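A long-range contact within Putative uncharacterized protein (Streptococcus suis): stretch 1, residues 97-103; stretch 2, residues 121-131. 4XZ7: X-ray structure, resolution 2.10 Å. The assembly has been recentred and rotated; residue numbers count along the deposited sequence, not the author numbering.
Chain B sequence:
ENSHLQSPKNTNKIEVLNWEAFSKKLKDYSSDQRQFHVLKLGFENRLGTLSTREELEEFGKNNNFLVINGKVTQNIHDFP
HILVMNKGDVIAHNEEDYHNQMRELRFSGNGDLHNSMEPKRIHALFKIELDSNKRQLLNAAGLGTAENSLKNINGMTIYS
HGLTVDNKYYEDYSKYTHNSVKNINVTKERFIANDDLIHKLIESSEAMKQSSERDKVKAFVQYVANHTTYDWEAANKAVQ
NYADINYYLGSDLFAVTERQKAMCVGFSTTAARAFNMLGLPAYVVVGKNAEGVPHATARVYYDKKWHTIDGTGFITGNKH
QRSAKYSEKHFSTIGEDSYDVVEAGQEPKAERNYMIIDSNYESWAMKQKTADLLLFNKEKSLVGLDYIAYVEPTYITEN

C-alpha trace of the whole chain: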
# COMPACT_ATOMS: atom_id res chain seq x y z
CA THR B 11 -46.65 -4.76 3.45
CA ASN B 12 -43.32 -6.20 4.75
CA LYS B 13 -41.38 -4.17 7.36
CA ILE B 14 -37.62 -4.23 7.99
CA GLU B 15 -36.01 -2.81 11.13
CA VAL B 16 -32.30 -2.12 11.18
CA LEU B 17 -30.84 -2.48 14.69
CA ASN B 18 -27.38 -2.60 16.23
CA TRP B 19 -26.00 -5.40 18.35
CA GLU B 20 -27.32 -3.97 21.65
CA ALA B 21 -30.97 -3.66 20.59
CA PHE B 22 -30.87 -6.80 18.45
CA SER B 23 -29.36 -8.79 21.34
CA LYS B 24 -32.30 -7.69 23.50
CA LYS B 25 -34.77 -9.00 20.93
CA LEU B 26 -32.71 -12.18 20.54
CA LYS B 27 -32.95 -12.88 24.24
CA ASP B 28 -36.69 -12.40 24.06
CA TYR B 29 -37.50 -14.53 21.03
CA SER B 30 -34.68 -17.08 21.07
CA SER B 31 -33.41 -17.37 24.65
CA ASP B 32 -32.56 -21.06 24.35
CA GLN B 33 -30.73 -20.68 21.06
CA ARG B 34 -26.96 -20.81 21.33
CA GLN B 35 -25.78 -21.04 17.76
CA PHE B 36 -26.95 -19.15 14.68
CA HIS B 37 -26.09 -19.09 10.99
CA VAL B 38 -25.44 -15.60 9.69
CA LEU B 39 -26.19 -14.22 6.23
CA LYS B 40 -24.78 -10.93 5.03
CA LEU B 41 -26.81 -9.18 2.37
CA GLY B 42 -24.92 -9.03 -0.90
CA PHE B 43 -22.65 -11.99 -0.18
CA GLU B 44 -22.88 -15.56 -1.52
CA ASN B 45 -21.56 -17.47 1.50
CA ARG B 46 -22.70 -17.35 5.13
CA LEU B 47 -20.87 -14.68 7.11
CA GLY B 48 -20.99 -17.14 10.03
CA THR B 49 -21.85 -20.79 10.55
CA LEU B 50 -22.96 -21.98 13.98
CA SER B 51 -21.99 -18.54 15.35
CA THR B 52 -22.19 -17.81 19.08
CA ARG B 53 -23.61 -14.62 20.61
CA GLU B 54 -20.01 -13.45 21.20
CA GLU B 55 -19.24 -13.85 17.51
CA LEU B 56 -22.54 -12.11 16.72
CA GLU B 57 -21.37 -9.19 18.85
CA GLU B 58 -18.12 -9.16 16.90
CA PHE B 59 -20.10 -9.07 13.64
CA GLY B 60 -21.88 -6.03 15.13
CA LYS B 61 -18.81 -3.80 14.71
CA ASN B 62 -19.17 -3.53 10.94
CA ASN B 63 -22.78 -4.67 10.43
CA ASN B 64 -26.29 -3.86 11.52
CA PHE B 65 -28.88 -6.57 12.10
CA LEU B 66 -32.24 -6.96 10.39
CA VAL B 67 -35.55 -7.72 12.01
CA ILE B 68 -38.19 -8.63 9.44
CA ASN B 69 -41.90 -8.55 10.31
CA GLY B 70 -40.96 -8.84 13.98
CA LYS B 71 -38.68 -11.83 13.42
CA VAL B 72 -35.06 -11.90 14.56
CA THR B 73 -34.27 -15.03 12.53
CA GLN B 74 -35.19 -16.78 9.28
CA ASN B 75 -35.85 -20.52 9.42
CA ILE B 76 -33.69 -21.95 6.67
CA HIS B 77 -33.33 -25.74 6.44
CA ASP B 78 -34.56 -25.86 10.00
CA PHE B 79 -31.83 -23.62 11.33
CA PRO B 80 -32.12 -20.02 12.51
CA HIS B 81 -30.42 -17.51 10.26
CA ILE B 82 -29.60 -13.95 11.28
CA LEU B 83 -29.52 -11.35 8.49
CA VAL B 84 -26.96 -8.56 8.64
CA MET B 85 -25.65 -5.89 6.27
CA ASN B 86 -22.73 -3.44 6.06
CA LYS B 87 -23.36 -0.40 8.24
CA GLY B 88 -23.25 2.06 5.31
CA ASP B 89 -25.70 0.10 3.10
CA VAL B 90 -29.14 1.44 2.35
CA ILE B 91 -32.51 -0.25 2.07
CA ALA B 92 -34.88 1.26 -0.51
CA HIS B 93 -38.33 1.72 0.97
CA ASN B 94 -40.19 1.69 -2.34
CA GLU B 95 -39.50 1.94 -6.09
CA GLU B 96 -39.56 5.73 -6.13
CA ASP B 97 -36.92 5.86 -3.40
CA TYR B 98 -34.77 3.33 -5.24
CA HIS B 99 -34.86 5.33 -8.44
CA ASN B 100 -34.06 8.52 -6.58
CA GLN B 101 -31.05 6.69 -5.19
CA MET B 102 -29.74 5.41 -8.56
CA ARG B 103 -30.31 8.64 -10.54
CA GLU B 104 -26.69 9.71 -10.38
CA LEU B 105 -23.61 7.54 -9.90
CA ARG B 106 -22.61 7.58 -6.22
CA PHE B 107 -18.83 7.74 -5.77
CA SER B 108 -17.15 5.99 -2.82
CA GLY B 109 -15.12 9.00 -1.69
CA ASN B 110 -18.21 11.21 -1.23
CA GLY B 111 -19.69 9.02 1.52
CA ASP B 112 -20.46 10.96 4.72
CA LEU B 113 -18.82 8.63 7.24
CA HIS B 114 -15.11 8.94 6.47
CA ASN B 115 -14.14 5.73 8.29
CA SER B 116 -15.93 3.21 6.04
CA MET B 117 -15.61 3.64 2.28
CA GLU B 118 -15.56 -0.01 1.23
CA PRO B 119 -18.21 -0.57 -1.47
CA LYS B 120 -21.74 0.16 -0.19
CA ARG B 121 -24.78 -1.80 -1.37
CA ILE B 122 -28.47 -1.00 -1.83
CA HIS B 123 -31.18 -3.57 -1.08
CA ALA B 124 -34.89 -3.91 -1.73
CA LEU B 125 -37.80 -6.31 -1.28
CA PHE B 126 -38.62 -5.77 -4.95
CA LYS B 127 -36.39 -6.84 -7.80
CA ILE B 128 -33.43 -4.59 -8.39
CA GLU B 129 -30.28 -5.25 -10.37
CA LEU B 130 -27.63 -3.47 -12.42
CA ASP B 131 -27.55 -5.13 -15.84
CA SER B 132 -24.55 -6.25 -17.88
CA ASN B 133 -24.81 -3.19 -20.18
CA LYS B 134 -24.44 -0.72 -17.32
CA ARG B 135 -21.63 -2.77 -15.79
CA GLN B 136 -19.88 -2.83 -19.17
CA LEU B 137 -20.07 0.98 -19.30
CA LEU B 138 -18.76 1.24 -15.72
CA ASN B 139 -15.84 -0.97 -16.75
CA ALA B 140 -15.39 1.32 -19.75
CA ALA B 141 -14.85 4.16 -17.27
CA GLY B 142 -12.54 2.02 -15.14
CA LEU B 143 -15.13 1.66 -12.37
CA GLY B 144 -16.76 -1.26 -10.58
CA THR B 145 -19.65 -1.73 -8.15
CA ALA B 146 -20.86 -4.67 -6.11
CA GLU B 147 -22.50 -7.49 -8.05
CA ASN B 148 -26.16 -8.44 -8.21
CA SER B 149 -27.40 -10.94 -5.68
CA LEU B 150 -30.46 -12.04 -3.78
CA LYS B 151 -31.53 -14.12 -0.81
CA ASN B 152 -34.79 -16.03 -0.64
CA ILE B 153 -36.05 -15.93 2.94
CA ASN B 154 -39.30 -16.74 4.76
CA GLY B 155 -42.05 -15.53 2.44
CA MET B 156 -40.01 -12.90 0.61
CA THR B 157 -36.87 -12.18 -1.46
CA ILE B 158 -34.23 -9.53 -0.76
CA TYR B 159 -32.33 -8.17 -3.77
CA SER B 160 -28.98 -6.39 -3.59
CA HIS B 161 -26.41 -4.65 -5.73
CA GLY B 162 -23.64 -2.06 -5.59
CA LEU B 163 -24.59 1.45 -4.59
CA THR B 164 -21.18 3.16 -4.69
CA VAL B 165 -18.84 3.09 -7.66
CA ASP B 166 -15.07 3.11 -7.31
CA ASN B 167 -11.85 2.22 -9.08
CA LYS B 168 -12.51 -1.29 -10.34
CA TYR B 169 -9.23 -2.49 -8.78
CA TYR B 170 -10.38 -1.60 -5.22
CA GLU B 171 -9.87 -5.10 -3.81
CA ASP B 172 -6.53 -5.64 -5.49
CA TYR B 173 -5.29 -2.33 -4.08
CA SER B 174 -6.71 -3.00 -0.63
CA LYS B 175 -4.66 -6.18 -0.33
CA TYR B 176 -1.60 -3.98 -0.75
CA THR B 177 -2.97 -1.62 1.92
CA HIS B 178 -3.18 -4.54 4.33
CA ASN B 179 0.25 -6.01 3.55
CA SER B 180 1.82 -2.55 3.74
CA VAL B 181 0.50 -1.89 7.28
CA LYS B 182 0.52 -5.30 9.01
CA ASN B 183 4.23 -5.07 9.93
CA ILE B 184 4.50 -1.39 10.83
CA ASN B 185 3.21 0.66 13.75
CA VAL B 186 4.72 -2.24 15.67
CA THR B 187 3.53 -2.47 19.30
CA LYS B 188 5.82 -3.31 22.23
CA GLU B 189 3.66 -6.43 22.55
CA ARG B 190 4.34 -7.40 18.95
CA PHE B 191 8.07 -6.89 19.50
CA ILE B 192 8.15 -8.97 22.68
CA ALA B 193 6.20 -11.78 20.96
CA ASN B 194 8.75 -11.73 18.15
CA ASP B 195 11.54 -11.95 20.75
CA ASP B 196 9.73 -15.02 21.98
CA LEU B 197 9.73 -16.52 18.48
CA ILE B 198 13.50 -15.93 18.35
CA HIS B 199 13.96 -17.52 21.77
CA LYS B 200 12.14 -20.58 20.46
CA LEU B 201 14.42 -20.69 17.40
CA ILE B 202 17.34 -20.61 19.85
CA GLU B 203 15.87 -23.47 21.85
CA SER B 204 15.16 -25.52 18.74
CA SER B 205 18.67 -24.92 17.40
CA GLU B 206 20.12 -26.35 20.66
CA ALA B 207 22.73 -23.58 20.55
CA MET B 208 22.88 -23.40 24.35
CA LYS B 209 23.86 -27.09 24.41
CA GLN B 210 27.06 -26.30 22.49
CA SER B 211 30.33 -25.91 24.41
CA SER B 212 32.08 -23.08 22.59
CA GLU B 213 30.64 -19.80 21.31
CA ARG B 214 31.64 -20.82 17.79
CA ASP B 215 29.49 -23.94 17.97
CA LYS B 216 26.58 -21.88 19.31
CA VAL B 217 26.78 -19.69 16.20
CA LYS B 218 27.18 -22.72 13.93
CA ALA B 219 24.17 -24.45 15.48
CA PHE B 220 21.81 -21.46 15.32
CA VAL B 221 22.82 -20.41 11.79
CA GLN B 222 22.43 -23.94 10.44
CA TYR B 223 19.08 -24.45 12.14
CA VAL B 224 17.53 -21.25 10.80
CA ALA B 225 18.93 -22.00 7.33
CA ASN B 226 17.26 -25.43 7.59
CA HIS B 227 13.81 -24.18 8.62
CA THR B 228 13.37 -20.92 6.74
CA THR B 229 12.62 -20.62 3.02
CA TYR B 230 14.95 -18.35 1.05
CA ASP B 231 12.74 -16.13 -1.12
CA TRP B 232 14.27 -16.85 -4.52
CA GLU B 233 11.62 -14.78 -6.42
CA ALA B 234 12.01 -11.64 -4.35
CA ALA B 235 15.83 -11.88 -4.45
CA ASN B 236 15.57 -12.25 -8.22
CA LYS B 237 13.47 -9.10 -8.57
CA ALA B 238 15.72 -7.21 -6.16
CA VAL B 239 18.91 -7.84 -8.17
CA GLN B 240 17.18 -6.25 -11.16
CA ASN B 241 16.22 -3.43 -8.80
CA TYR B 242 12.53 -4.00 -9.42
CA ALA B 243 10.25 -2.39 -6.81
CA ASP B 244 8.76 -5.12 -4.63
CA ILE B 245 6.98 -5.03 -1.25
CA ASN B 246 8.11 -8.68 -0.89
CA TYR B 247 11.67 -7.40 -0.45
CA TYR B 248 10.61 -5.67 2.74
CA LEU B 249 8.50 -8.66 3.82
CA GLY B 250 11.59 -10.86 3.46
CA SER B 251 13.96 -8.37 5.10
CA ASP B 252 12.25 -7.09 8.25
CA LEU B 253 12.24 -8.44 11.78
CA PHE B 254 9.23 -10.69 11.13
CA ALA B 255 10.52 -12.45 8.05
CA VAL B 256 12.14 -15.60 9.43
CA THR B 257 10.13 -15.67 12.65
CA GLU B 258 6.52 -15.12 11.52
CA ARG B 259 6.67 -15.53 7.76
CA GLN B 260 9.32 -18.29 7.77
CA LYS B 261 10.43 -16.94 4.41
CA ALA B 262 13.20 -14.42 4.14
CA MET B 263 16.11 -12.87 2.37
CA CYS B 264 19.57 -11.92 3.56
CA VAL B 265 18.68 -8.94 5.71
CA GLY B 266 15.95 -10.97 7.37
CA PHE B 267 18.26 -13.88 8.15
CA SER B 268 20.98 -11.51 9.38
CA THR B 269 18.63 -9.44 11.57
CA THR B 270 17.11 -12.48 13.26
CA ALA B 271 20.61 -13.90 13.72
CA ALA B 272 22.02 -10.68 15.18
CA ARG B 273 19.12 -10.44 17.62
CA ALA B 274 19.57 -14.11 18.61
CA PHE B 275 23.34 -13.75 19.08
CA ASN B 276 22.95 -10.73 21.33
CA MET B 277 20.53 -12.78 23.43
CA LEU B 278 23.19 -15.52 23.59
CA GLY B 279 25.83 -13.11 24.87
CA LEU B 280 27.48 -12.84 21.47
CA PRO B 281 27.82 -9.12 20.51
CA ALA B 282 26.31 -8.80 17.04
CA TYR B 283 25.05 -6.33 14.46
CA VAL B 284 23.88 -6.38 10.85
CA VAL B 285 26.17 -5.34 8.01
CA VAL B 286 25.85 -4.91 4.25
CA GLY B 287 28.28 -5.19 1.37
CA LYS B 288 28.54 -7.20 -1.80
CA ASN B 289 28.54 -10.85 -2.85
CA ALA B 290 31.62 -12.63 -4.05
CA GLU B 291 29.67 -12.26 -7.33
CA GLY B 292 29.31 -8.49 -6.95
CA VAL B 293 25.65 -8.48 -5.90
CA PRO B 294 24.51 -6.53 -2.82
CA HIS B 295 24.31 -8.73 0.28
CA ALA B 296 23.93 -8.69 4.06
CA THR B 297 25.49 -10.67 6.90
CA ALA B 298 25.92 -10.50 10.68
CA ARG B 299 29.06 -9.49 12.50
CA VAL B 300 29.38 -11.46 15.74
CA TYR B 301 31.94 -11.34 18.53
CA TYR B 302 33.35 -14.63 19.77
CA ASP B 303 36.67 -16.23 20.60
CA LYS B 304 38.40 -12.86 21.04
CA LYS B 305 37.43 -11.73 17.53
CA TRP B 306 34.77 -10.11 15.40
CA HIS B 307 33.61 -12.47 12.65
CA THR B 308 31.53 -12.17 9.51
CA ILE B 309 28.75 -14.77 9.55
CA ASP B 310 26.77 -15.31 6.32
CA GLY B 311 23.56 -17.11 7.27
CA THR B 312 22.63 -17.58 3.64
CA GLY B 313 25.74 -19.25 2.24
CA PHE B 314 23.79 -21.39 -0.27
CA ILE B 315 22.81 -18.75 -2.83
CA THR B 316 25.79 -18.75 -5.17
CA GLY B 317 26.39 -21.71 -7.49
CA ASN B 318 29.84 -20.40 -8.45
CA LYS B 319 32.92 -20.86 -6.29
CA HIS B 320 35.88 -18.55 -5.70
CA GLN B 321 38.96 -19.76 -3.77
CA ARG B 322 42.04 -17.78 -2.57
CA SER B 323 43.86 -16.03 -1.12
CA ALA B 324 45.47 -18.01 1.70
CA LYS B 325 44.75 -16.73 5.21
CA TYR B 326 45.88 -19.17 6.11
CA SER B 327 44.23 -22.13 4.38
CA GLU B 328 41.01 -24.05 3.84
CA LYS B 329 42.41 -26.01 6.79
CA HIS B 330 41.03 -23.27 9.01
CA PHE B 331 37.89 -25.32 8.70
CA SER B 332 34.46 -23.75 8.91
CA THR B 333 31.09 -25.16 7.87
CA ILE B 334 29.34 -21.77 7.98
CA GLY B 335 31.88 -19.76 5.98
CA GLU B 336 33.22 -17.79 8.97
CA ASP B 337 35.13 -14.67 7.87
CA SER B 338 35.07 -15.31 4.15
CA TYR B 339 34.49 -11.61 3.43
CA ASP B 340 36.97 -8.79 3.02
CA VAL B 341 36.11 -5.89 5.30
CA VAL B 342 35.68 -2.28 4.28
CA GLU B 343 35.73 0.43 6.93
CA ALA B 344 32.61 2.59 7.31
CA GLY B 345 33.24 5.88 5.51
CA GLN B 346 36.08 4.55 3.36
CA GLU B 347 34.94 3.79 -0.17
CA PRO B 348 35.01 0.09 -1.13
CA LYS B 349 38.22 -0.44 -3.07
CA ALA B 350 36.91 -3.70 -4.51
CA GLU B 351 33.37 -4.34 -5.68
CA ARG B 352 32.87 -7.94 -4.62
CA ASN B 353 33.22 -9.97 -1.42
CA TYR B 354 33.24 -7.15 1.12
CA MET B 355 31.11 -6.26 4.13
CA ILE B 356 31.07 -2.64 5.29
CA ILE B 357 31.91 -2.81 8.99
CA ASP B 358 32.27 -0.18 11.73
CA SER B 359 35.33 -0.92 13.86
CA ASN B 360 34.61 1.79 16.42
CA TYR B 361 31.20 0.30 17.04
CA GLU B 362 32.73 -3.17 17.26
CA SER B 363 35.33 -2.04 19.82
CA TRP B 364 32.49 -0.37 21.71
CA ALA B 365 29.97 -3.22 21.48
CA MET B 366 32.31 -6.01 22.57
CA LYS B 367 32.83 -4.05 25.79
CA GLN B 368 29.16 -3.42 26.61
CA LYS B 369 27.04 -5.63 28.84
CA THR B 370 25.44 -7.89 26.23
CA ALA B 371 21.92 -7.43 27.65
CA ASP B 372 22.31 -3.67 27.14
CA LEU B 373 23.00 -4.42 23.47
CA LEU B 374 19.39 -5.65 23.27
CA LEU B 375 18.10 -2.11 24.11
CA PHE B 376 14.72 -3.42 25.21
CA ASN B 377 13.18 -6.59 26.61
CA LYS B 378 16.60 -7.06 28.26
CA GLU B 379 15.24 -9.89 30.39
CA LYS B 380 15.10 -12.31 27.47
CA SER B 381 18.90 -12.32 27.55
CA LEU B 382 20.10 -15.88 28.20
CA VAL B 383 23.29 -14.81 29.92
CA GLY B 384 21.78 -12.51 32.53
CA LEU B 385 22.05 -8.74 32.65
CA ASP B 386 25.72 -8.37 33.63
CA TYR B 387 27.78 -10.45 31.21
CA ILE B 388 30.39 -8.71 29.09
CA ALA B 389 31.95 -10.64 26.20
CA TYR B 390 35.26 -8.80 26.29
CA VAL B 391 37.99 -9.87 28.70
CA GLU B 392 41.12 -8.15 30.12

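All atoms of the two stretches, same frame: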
# COMPACT_ATOMS: atom_id res chain seq x y z
N ASP B 97 -38.13 5.65 -4.19
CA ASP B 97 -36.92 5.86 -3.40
C ASP B 97 -35.71 5.24 -4.09
O ASP B 97 -34.64 5.86 -4.19
CB ASP B 97 -37.11 5.26 -2.00
CG ASP B 97 -35.92 5.48 -1.08
OD1 ASP B 97 -35.29 6.56 -1.16
OD2 ASP B 97 -35.62 4.58 -0.27
N TYR B 98 -35.87 4.02 -4.59
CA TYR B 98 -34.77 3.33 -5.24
C TYR B 98 -34.29 4.13 -6.44
O TYR B 98 -33.09 4.32 -6.64
CB TYR B 98 -35.18 1.92 -5.67
CG TYR B 98 -34.20 1.26 -6.60
CD1 TYR B 98 -33.02 0.71 -6.13
CD2 TYR B 98 -34.46 1.17 -7.97
CE1 TYR B 98 -32.12 0.09 -6.99
CE2 TYR B 98 -33.57 0.57 -8.83
CZ TYR B 98 -32.41 0.03 -8.34
OH TYR B 98 -31.52 -0.56 -9.20
N HIS B 99 -35.24 4.63 -7.22
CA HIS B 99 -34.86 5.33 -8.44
C HIS B 99 -34.27 6.70 -8.13
O HIS B 99 -33.36 7.15 -8.81
CB HIS B 99 -36.05 5.40 -9.40
CG HIS B 99 -36.44 4.07 -9.95
ND1 HIS B 99 -37.53 3.36 -9.50
CD2 HIS B 99 -35.84 3.28 -10.88
CE1 HIS B 99 -37.61 2.21 -10.15
NE2 HIS B 99 -36.59 2.14 -10.99
N ASN B 100 -34.75 7.33 -7.07
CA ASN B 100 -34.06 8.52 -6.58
C ASN B 100 -32.60 8.20 -6.31
O ASN B 100 -31.69 8.94 -6.68
CB ASN B 100 -34.72 9.05 -5.32
CG ASN B 100 -36.11 9.58 -5.57
OD1 ASN B 100 -36.44 10.01 -6.68
ND2 ASN B 100 -36.95 9.57 -4.53
N GLN B 101 -32.37 7.06 -5.66
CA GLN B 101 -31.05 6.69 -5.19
C GLN B 101 -30.06 6.36 -6.32
O GLN B 101 -28.85 6.59 -6.19
CB GLN B 101 -31.19 5.50 -4.24
CG GLN B 101 -30.18 5.47 -3.14
CD GLN B 101 -30.66 6.20 -1.92
OE1 GLN B 101 -29.87 6.59 -1.07
NE2 GLN B 101 -31.97 6.37 -1.81
N MET B 102 -30.57 5.83 -7.43
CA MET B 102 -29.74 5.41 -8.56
C MET B 102 -29.69 6.44 -9.70
O MET B 102 -29.18 6.15 -10.78
CB MET B 102 -30.24 4.07 -9.11
CG MET B 102 -30.29 2.93 -8.10
SD MET B 102 -28.72 2.73 -7.26
CE MET B 102 -27.64 2.42 -8.65
N ARG B 103 -30.23 7.64 -9.47
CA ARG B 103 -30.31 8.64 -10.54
C ARG B 103 -28.93 9.08 -11.03
O ARG B 103 -28.70 9.27 -12.22
CB ARG B 103 -31.10 9.87 -10.06
CG ARG B 103 -31.58 10.75 -11.21
CD ARG B 103 -32.40 11.93 -10.71
NE ARG B 103 -33.33 11.55 -9.65
CZ ARG B 103 -34.47 10.88 -9.85
NH1 ARG B 103 -35.25 10.60 -8.82
NH2 ARG B 103 -34.82 10.50 -11.07
N ARG B 121 -23.75 -1.14 -0.57
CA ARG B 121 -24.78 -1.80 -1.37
C ARG B 121 -26.16 -1.19 -1.10
O ARG B 121 -26.37 -0.53 -0.08
CB ARG B 121 -24.77 -3.32 -1.10
CG ARG B 121 -23.49 -3.99 -1.56
CD ARG B 121 -23.35 -5.45 -1.15
NE ARG B 121 -21.93 -5.84 -1.16
CZ ARG B 121 -21.41 -6.74 -1.98
NH1 ARG B 121 -22.20 -7.37 -2.84
NH2 ARG B 121 -20.12 -7.01 -1.94
N ILE B 122 -27.08 -1.39 -2.03
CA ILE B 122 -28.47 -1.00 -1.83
C ILE B 122 -29.30 -2.28 -1.94
O ILE B 122 -28.95 -3.19 -2.71
CB ILE B 122 -28.94 0.08 -2.85
CG1 ILE B 122 -30.42 0.41 -2.70
CG2 ILE B 122 -28.68 -0.36 -4.30
CD1 ILE B 122 -30.79 1.73 -3.35
N HIS B 123 -30.36 -2.36 -1.14
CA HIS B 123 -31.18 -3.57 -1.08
C HIS B 123 -32.66 -3.22 -1.17
O HIS B 123 -33.08 -2.11 -0.85
CB HIS B 123 -30.93 -4.35 0.22
CG HIS B 123 -29.49 -4.40 0.63
ND1 HIS B 123 -28.62 -5.38 0.20
CD2 HIS B 123 -28.78 -3.60 1.47
CE1 HIS B 123 -27.43 -5.17 0.74
NE2 HIS B 123 -27.50 -4.09 1.51
N ALA B 124 -33.47 -4.18 -1.58
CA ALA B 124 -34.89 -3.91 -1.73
C ALA B 124 -35.68 -5.20 -1.74
O ALA B 124 -35.17 -6.24 -2.17
CB ALA B 124 -35.16 -3.09 -2.99
N LEU B 125 -36.92 -5.14 -1.27
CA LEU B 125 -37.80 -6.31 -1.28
C LEU B 125 -38.45 -6.52 -2.64
O LEU B 125 -39.17 -7.51 -2.86
CB LEU B 125 -38.88 -6.18 -0.20
CG LEU B 125 -38.32 -6.25 1.22
CD1 LEU B 125 -39.41 -5.91 2.22
CD2 LEU B 125 -37.71 -7.61 1.53
N PHE B 126 -38.21 -5.60 -3.56
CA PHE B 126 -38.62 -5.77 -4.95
C PHE B 126 -37.37 -5.94 -5.79
O PHE B 126 -36.28 -5.59 -5.35
CB PHE B 126 -39.47 -4.59 -5.43
CG PHE B 126 -38.82 -3.25 -5.19
CD1 PHE B 126 -37.96 -2.70 -6.13
CD2 PHE B 126 -39.08 -2.55 -4.04
CE1 PHE B 126 -37.36 -1.48 -5.90
CE2 PHE B 126 -38.48 -1.33 -3.81
CZ PHE B 126 -37.62 -0.79 -4.74
N LYS B 127 -37.53 -6.47 -6.99
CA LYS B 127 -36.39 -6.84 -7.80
C LYS B 127 -35.61 -5.62 -8.26
O LYS B 127 -36.16 -4.72 -8.90
CB LYS B 127 -36.82 -7.64 -9.02
CG LYS B 127 -35.67 -8.03 -9.92
CD LYS B 127 -36.09 -9.12 -10.90
CE LYS B 127 -34.93 -9.49 -11.80
NZ LYS B 127 -35.34 -10.49 -12.81
N ILE B 128 -34.34 -5.60 -7.90
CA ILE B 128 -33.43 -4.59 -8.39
C ILE B 128 -32.17 -5.29 -8.83
O ILE B 128 -31.74 -6.27 -8.19
CB ILE B 128 -33.10 -3.53 -7.32
CG1 ILE B 128 -32.55 -4.20 -6.06
CG2 ILE B 128 -34.35 -2.73 -6.99
CD1 ILE B 128 -31.88 -3.26 -5.05
N GLU B 129 -31.60 -4.81 -9.93
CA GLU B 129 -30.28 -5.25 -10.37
C GLU B 129 -29.63 -4.17 -11.24
O GLU B 129 -30.29 -3.26 -11.73
CB GLU B 129 -30.37 -6.57 -11.14
CG GLU B 129 -31.57 -6.69 -12.06
CD GLU B 129 -31.45 -7.85 -13.03
OE1 GLU B 129 -31.39 -7.57 -14.25
OE2 GLU B 129 -31.41 -9.03 -12.59
N LEU B 130 -28.32 -4.26 -11.40
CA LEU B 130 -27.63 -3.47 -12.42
C LEU B 130 -27.24 -4.40 -13.56
O LEU B 130 -26.52 -5.39 -13.33
CB LEU B 130 -26.40 -2.76 -11.84
CG LEU B 130 -26.69 -1.79 -10.70
CD1 LEU B 130 -25.40 -1.22 -10.13
CD2 LEU B 130 -27.63 -0.68 -11.17
N ASP B 131 -27.72 -4.14 -14.78
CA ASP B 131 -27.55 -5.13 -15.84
C ASP B 131 -26.15 -5.10 -16.45
O ASP B 131 -25.31 -4.25 -16.12
CB ASP B 131 -28.63 -4.96 -16.93
CG ASP B 131 -28.59 -3.62 -17.63
OD1 ASP B 131 -27.60 -2.86 -17.47
OD2 ASP B 131 -29.57 -3.33 -18.36
O HOH W 1 -32.87 -2.33 -10.76

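What fills the space between the helix and the second stretch? Mostly it is the side chain of Tyr98, which leaves the helix toward the strand and the loop that follows it, and has far more of its surface covered than any other residue here. Its chi1 of 167° (t) carries the ring out into a hollow lined by Ile122, Phe126, Ile128 and Leu130. The backbones themselves stay apart: the nearest CA atoms, those of Tyr98 and Ala124, are 8.0 Å from each other, and Ala124 CB, although its CA-to-CB bond points toward the helix, stays 5.4 Å from Tyr98 CD1. Larger side chains therefore bridge the gap.

How is the tyrosine ring held in its hollow? Ile128 supplies the best-defined contact, a CH-pi interaction in which its CG2 sits 3.6 Å from the centroid of the Tyr98 ring and only 10° off the ring normal, so the methyl rests almost squarely over the face. Ile122 approaches obliquely, with its CD1 3.7 Å from Tyr98 CD1. Phe126 reaches in from the loop: its CA-to-CB bond points sideways, yet the tip of the ring comes nearer, placing Phe126 CZ 3.8 Å from Tyr98 CB. That CB lies at the edge of the phenylalanine ring, so Phe126 packs against the base of the tyrosine side chain with its edge.

Where does the packing continue beyond the tyrosine? Further along the first stretch, the CA-to-CB bonds of Gln101 and Met102 also point toward the second stretch. Ile122 CD1 lies 3.8 Å from Gln101 CG as well as close to the tyrosine ring, so this one methyl fits between the two helix side chains. Met102, bent with all three chi angles near -60° (m), brings its CE to 4.0 Å from Leu130 CD2, while its SD is 4.3 Å from Ile122 CG2. Within the first stretch, the backbone hydrogen bond from Met102 N to Tyr98 O, at 3.0 Å, ties the methionine to the turn that carries the tyrosine.

What happens to the polar end of Tyr98 in such an oily setting? No direct hydrogen bond crosses between the stretches, but a water joins them. The oxygen of water 1 is hydrogen-bonded to Tyr98 OH at 2.7 Å and accepts a hydrogen bond from Glu129 N at 2.9 Å. The phenol thus meets the loop backbone through solvent, while the CA-to-CB bond of Glu129 points away from the helix. The contact combines apolar packing around the ring with a single water bridge at its tip.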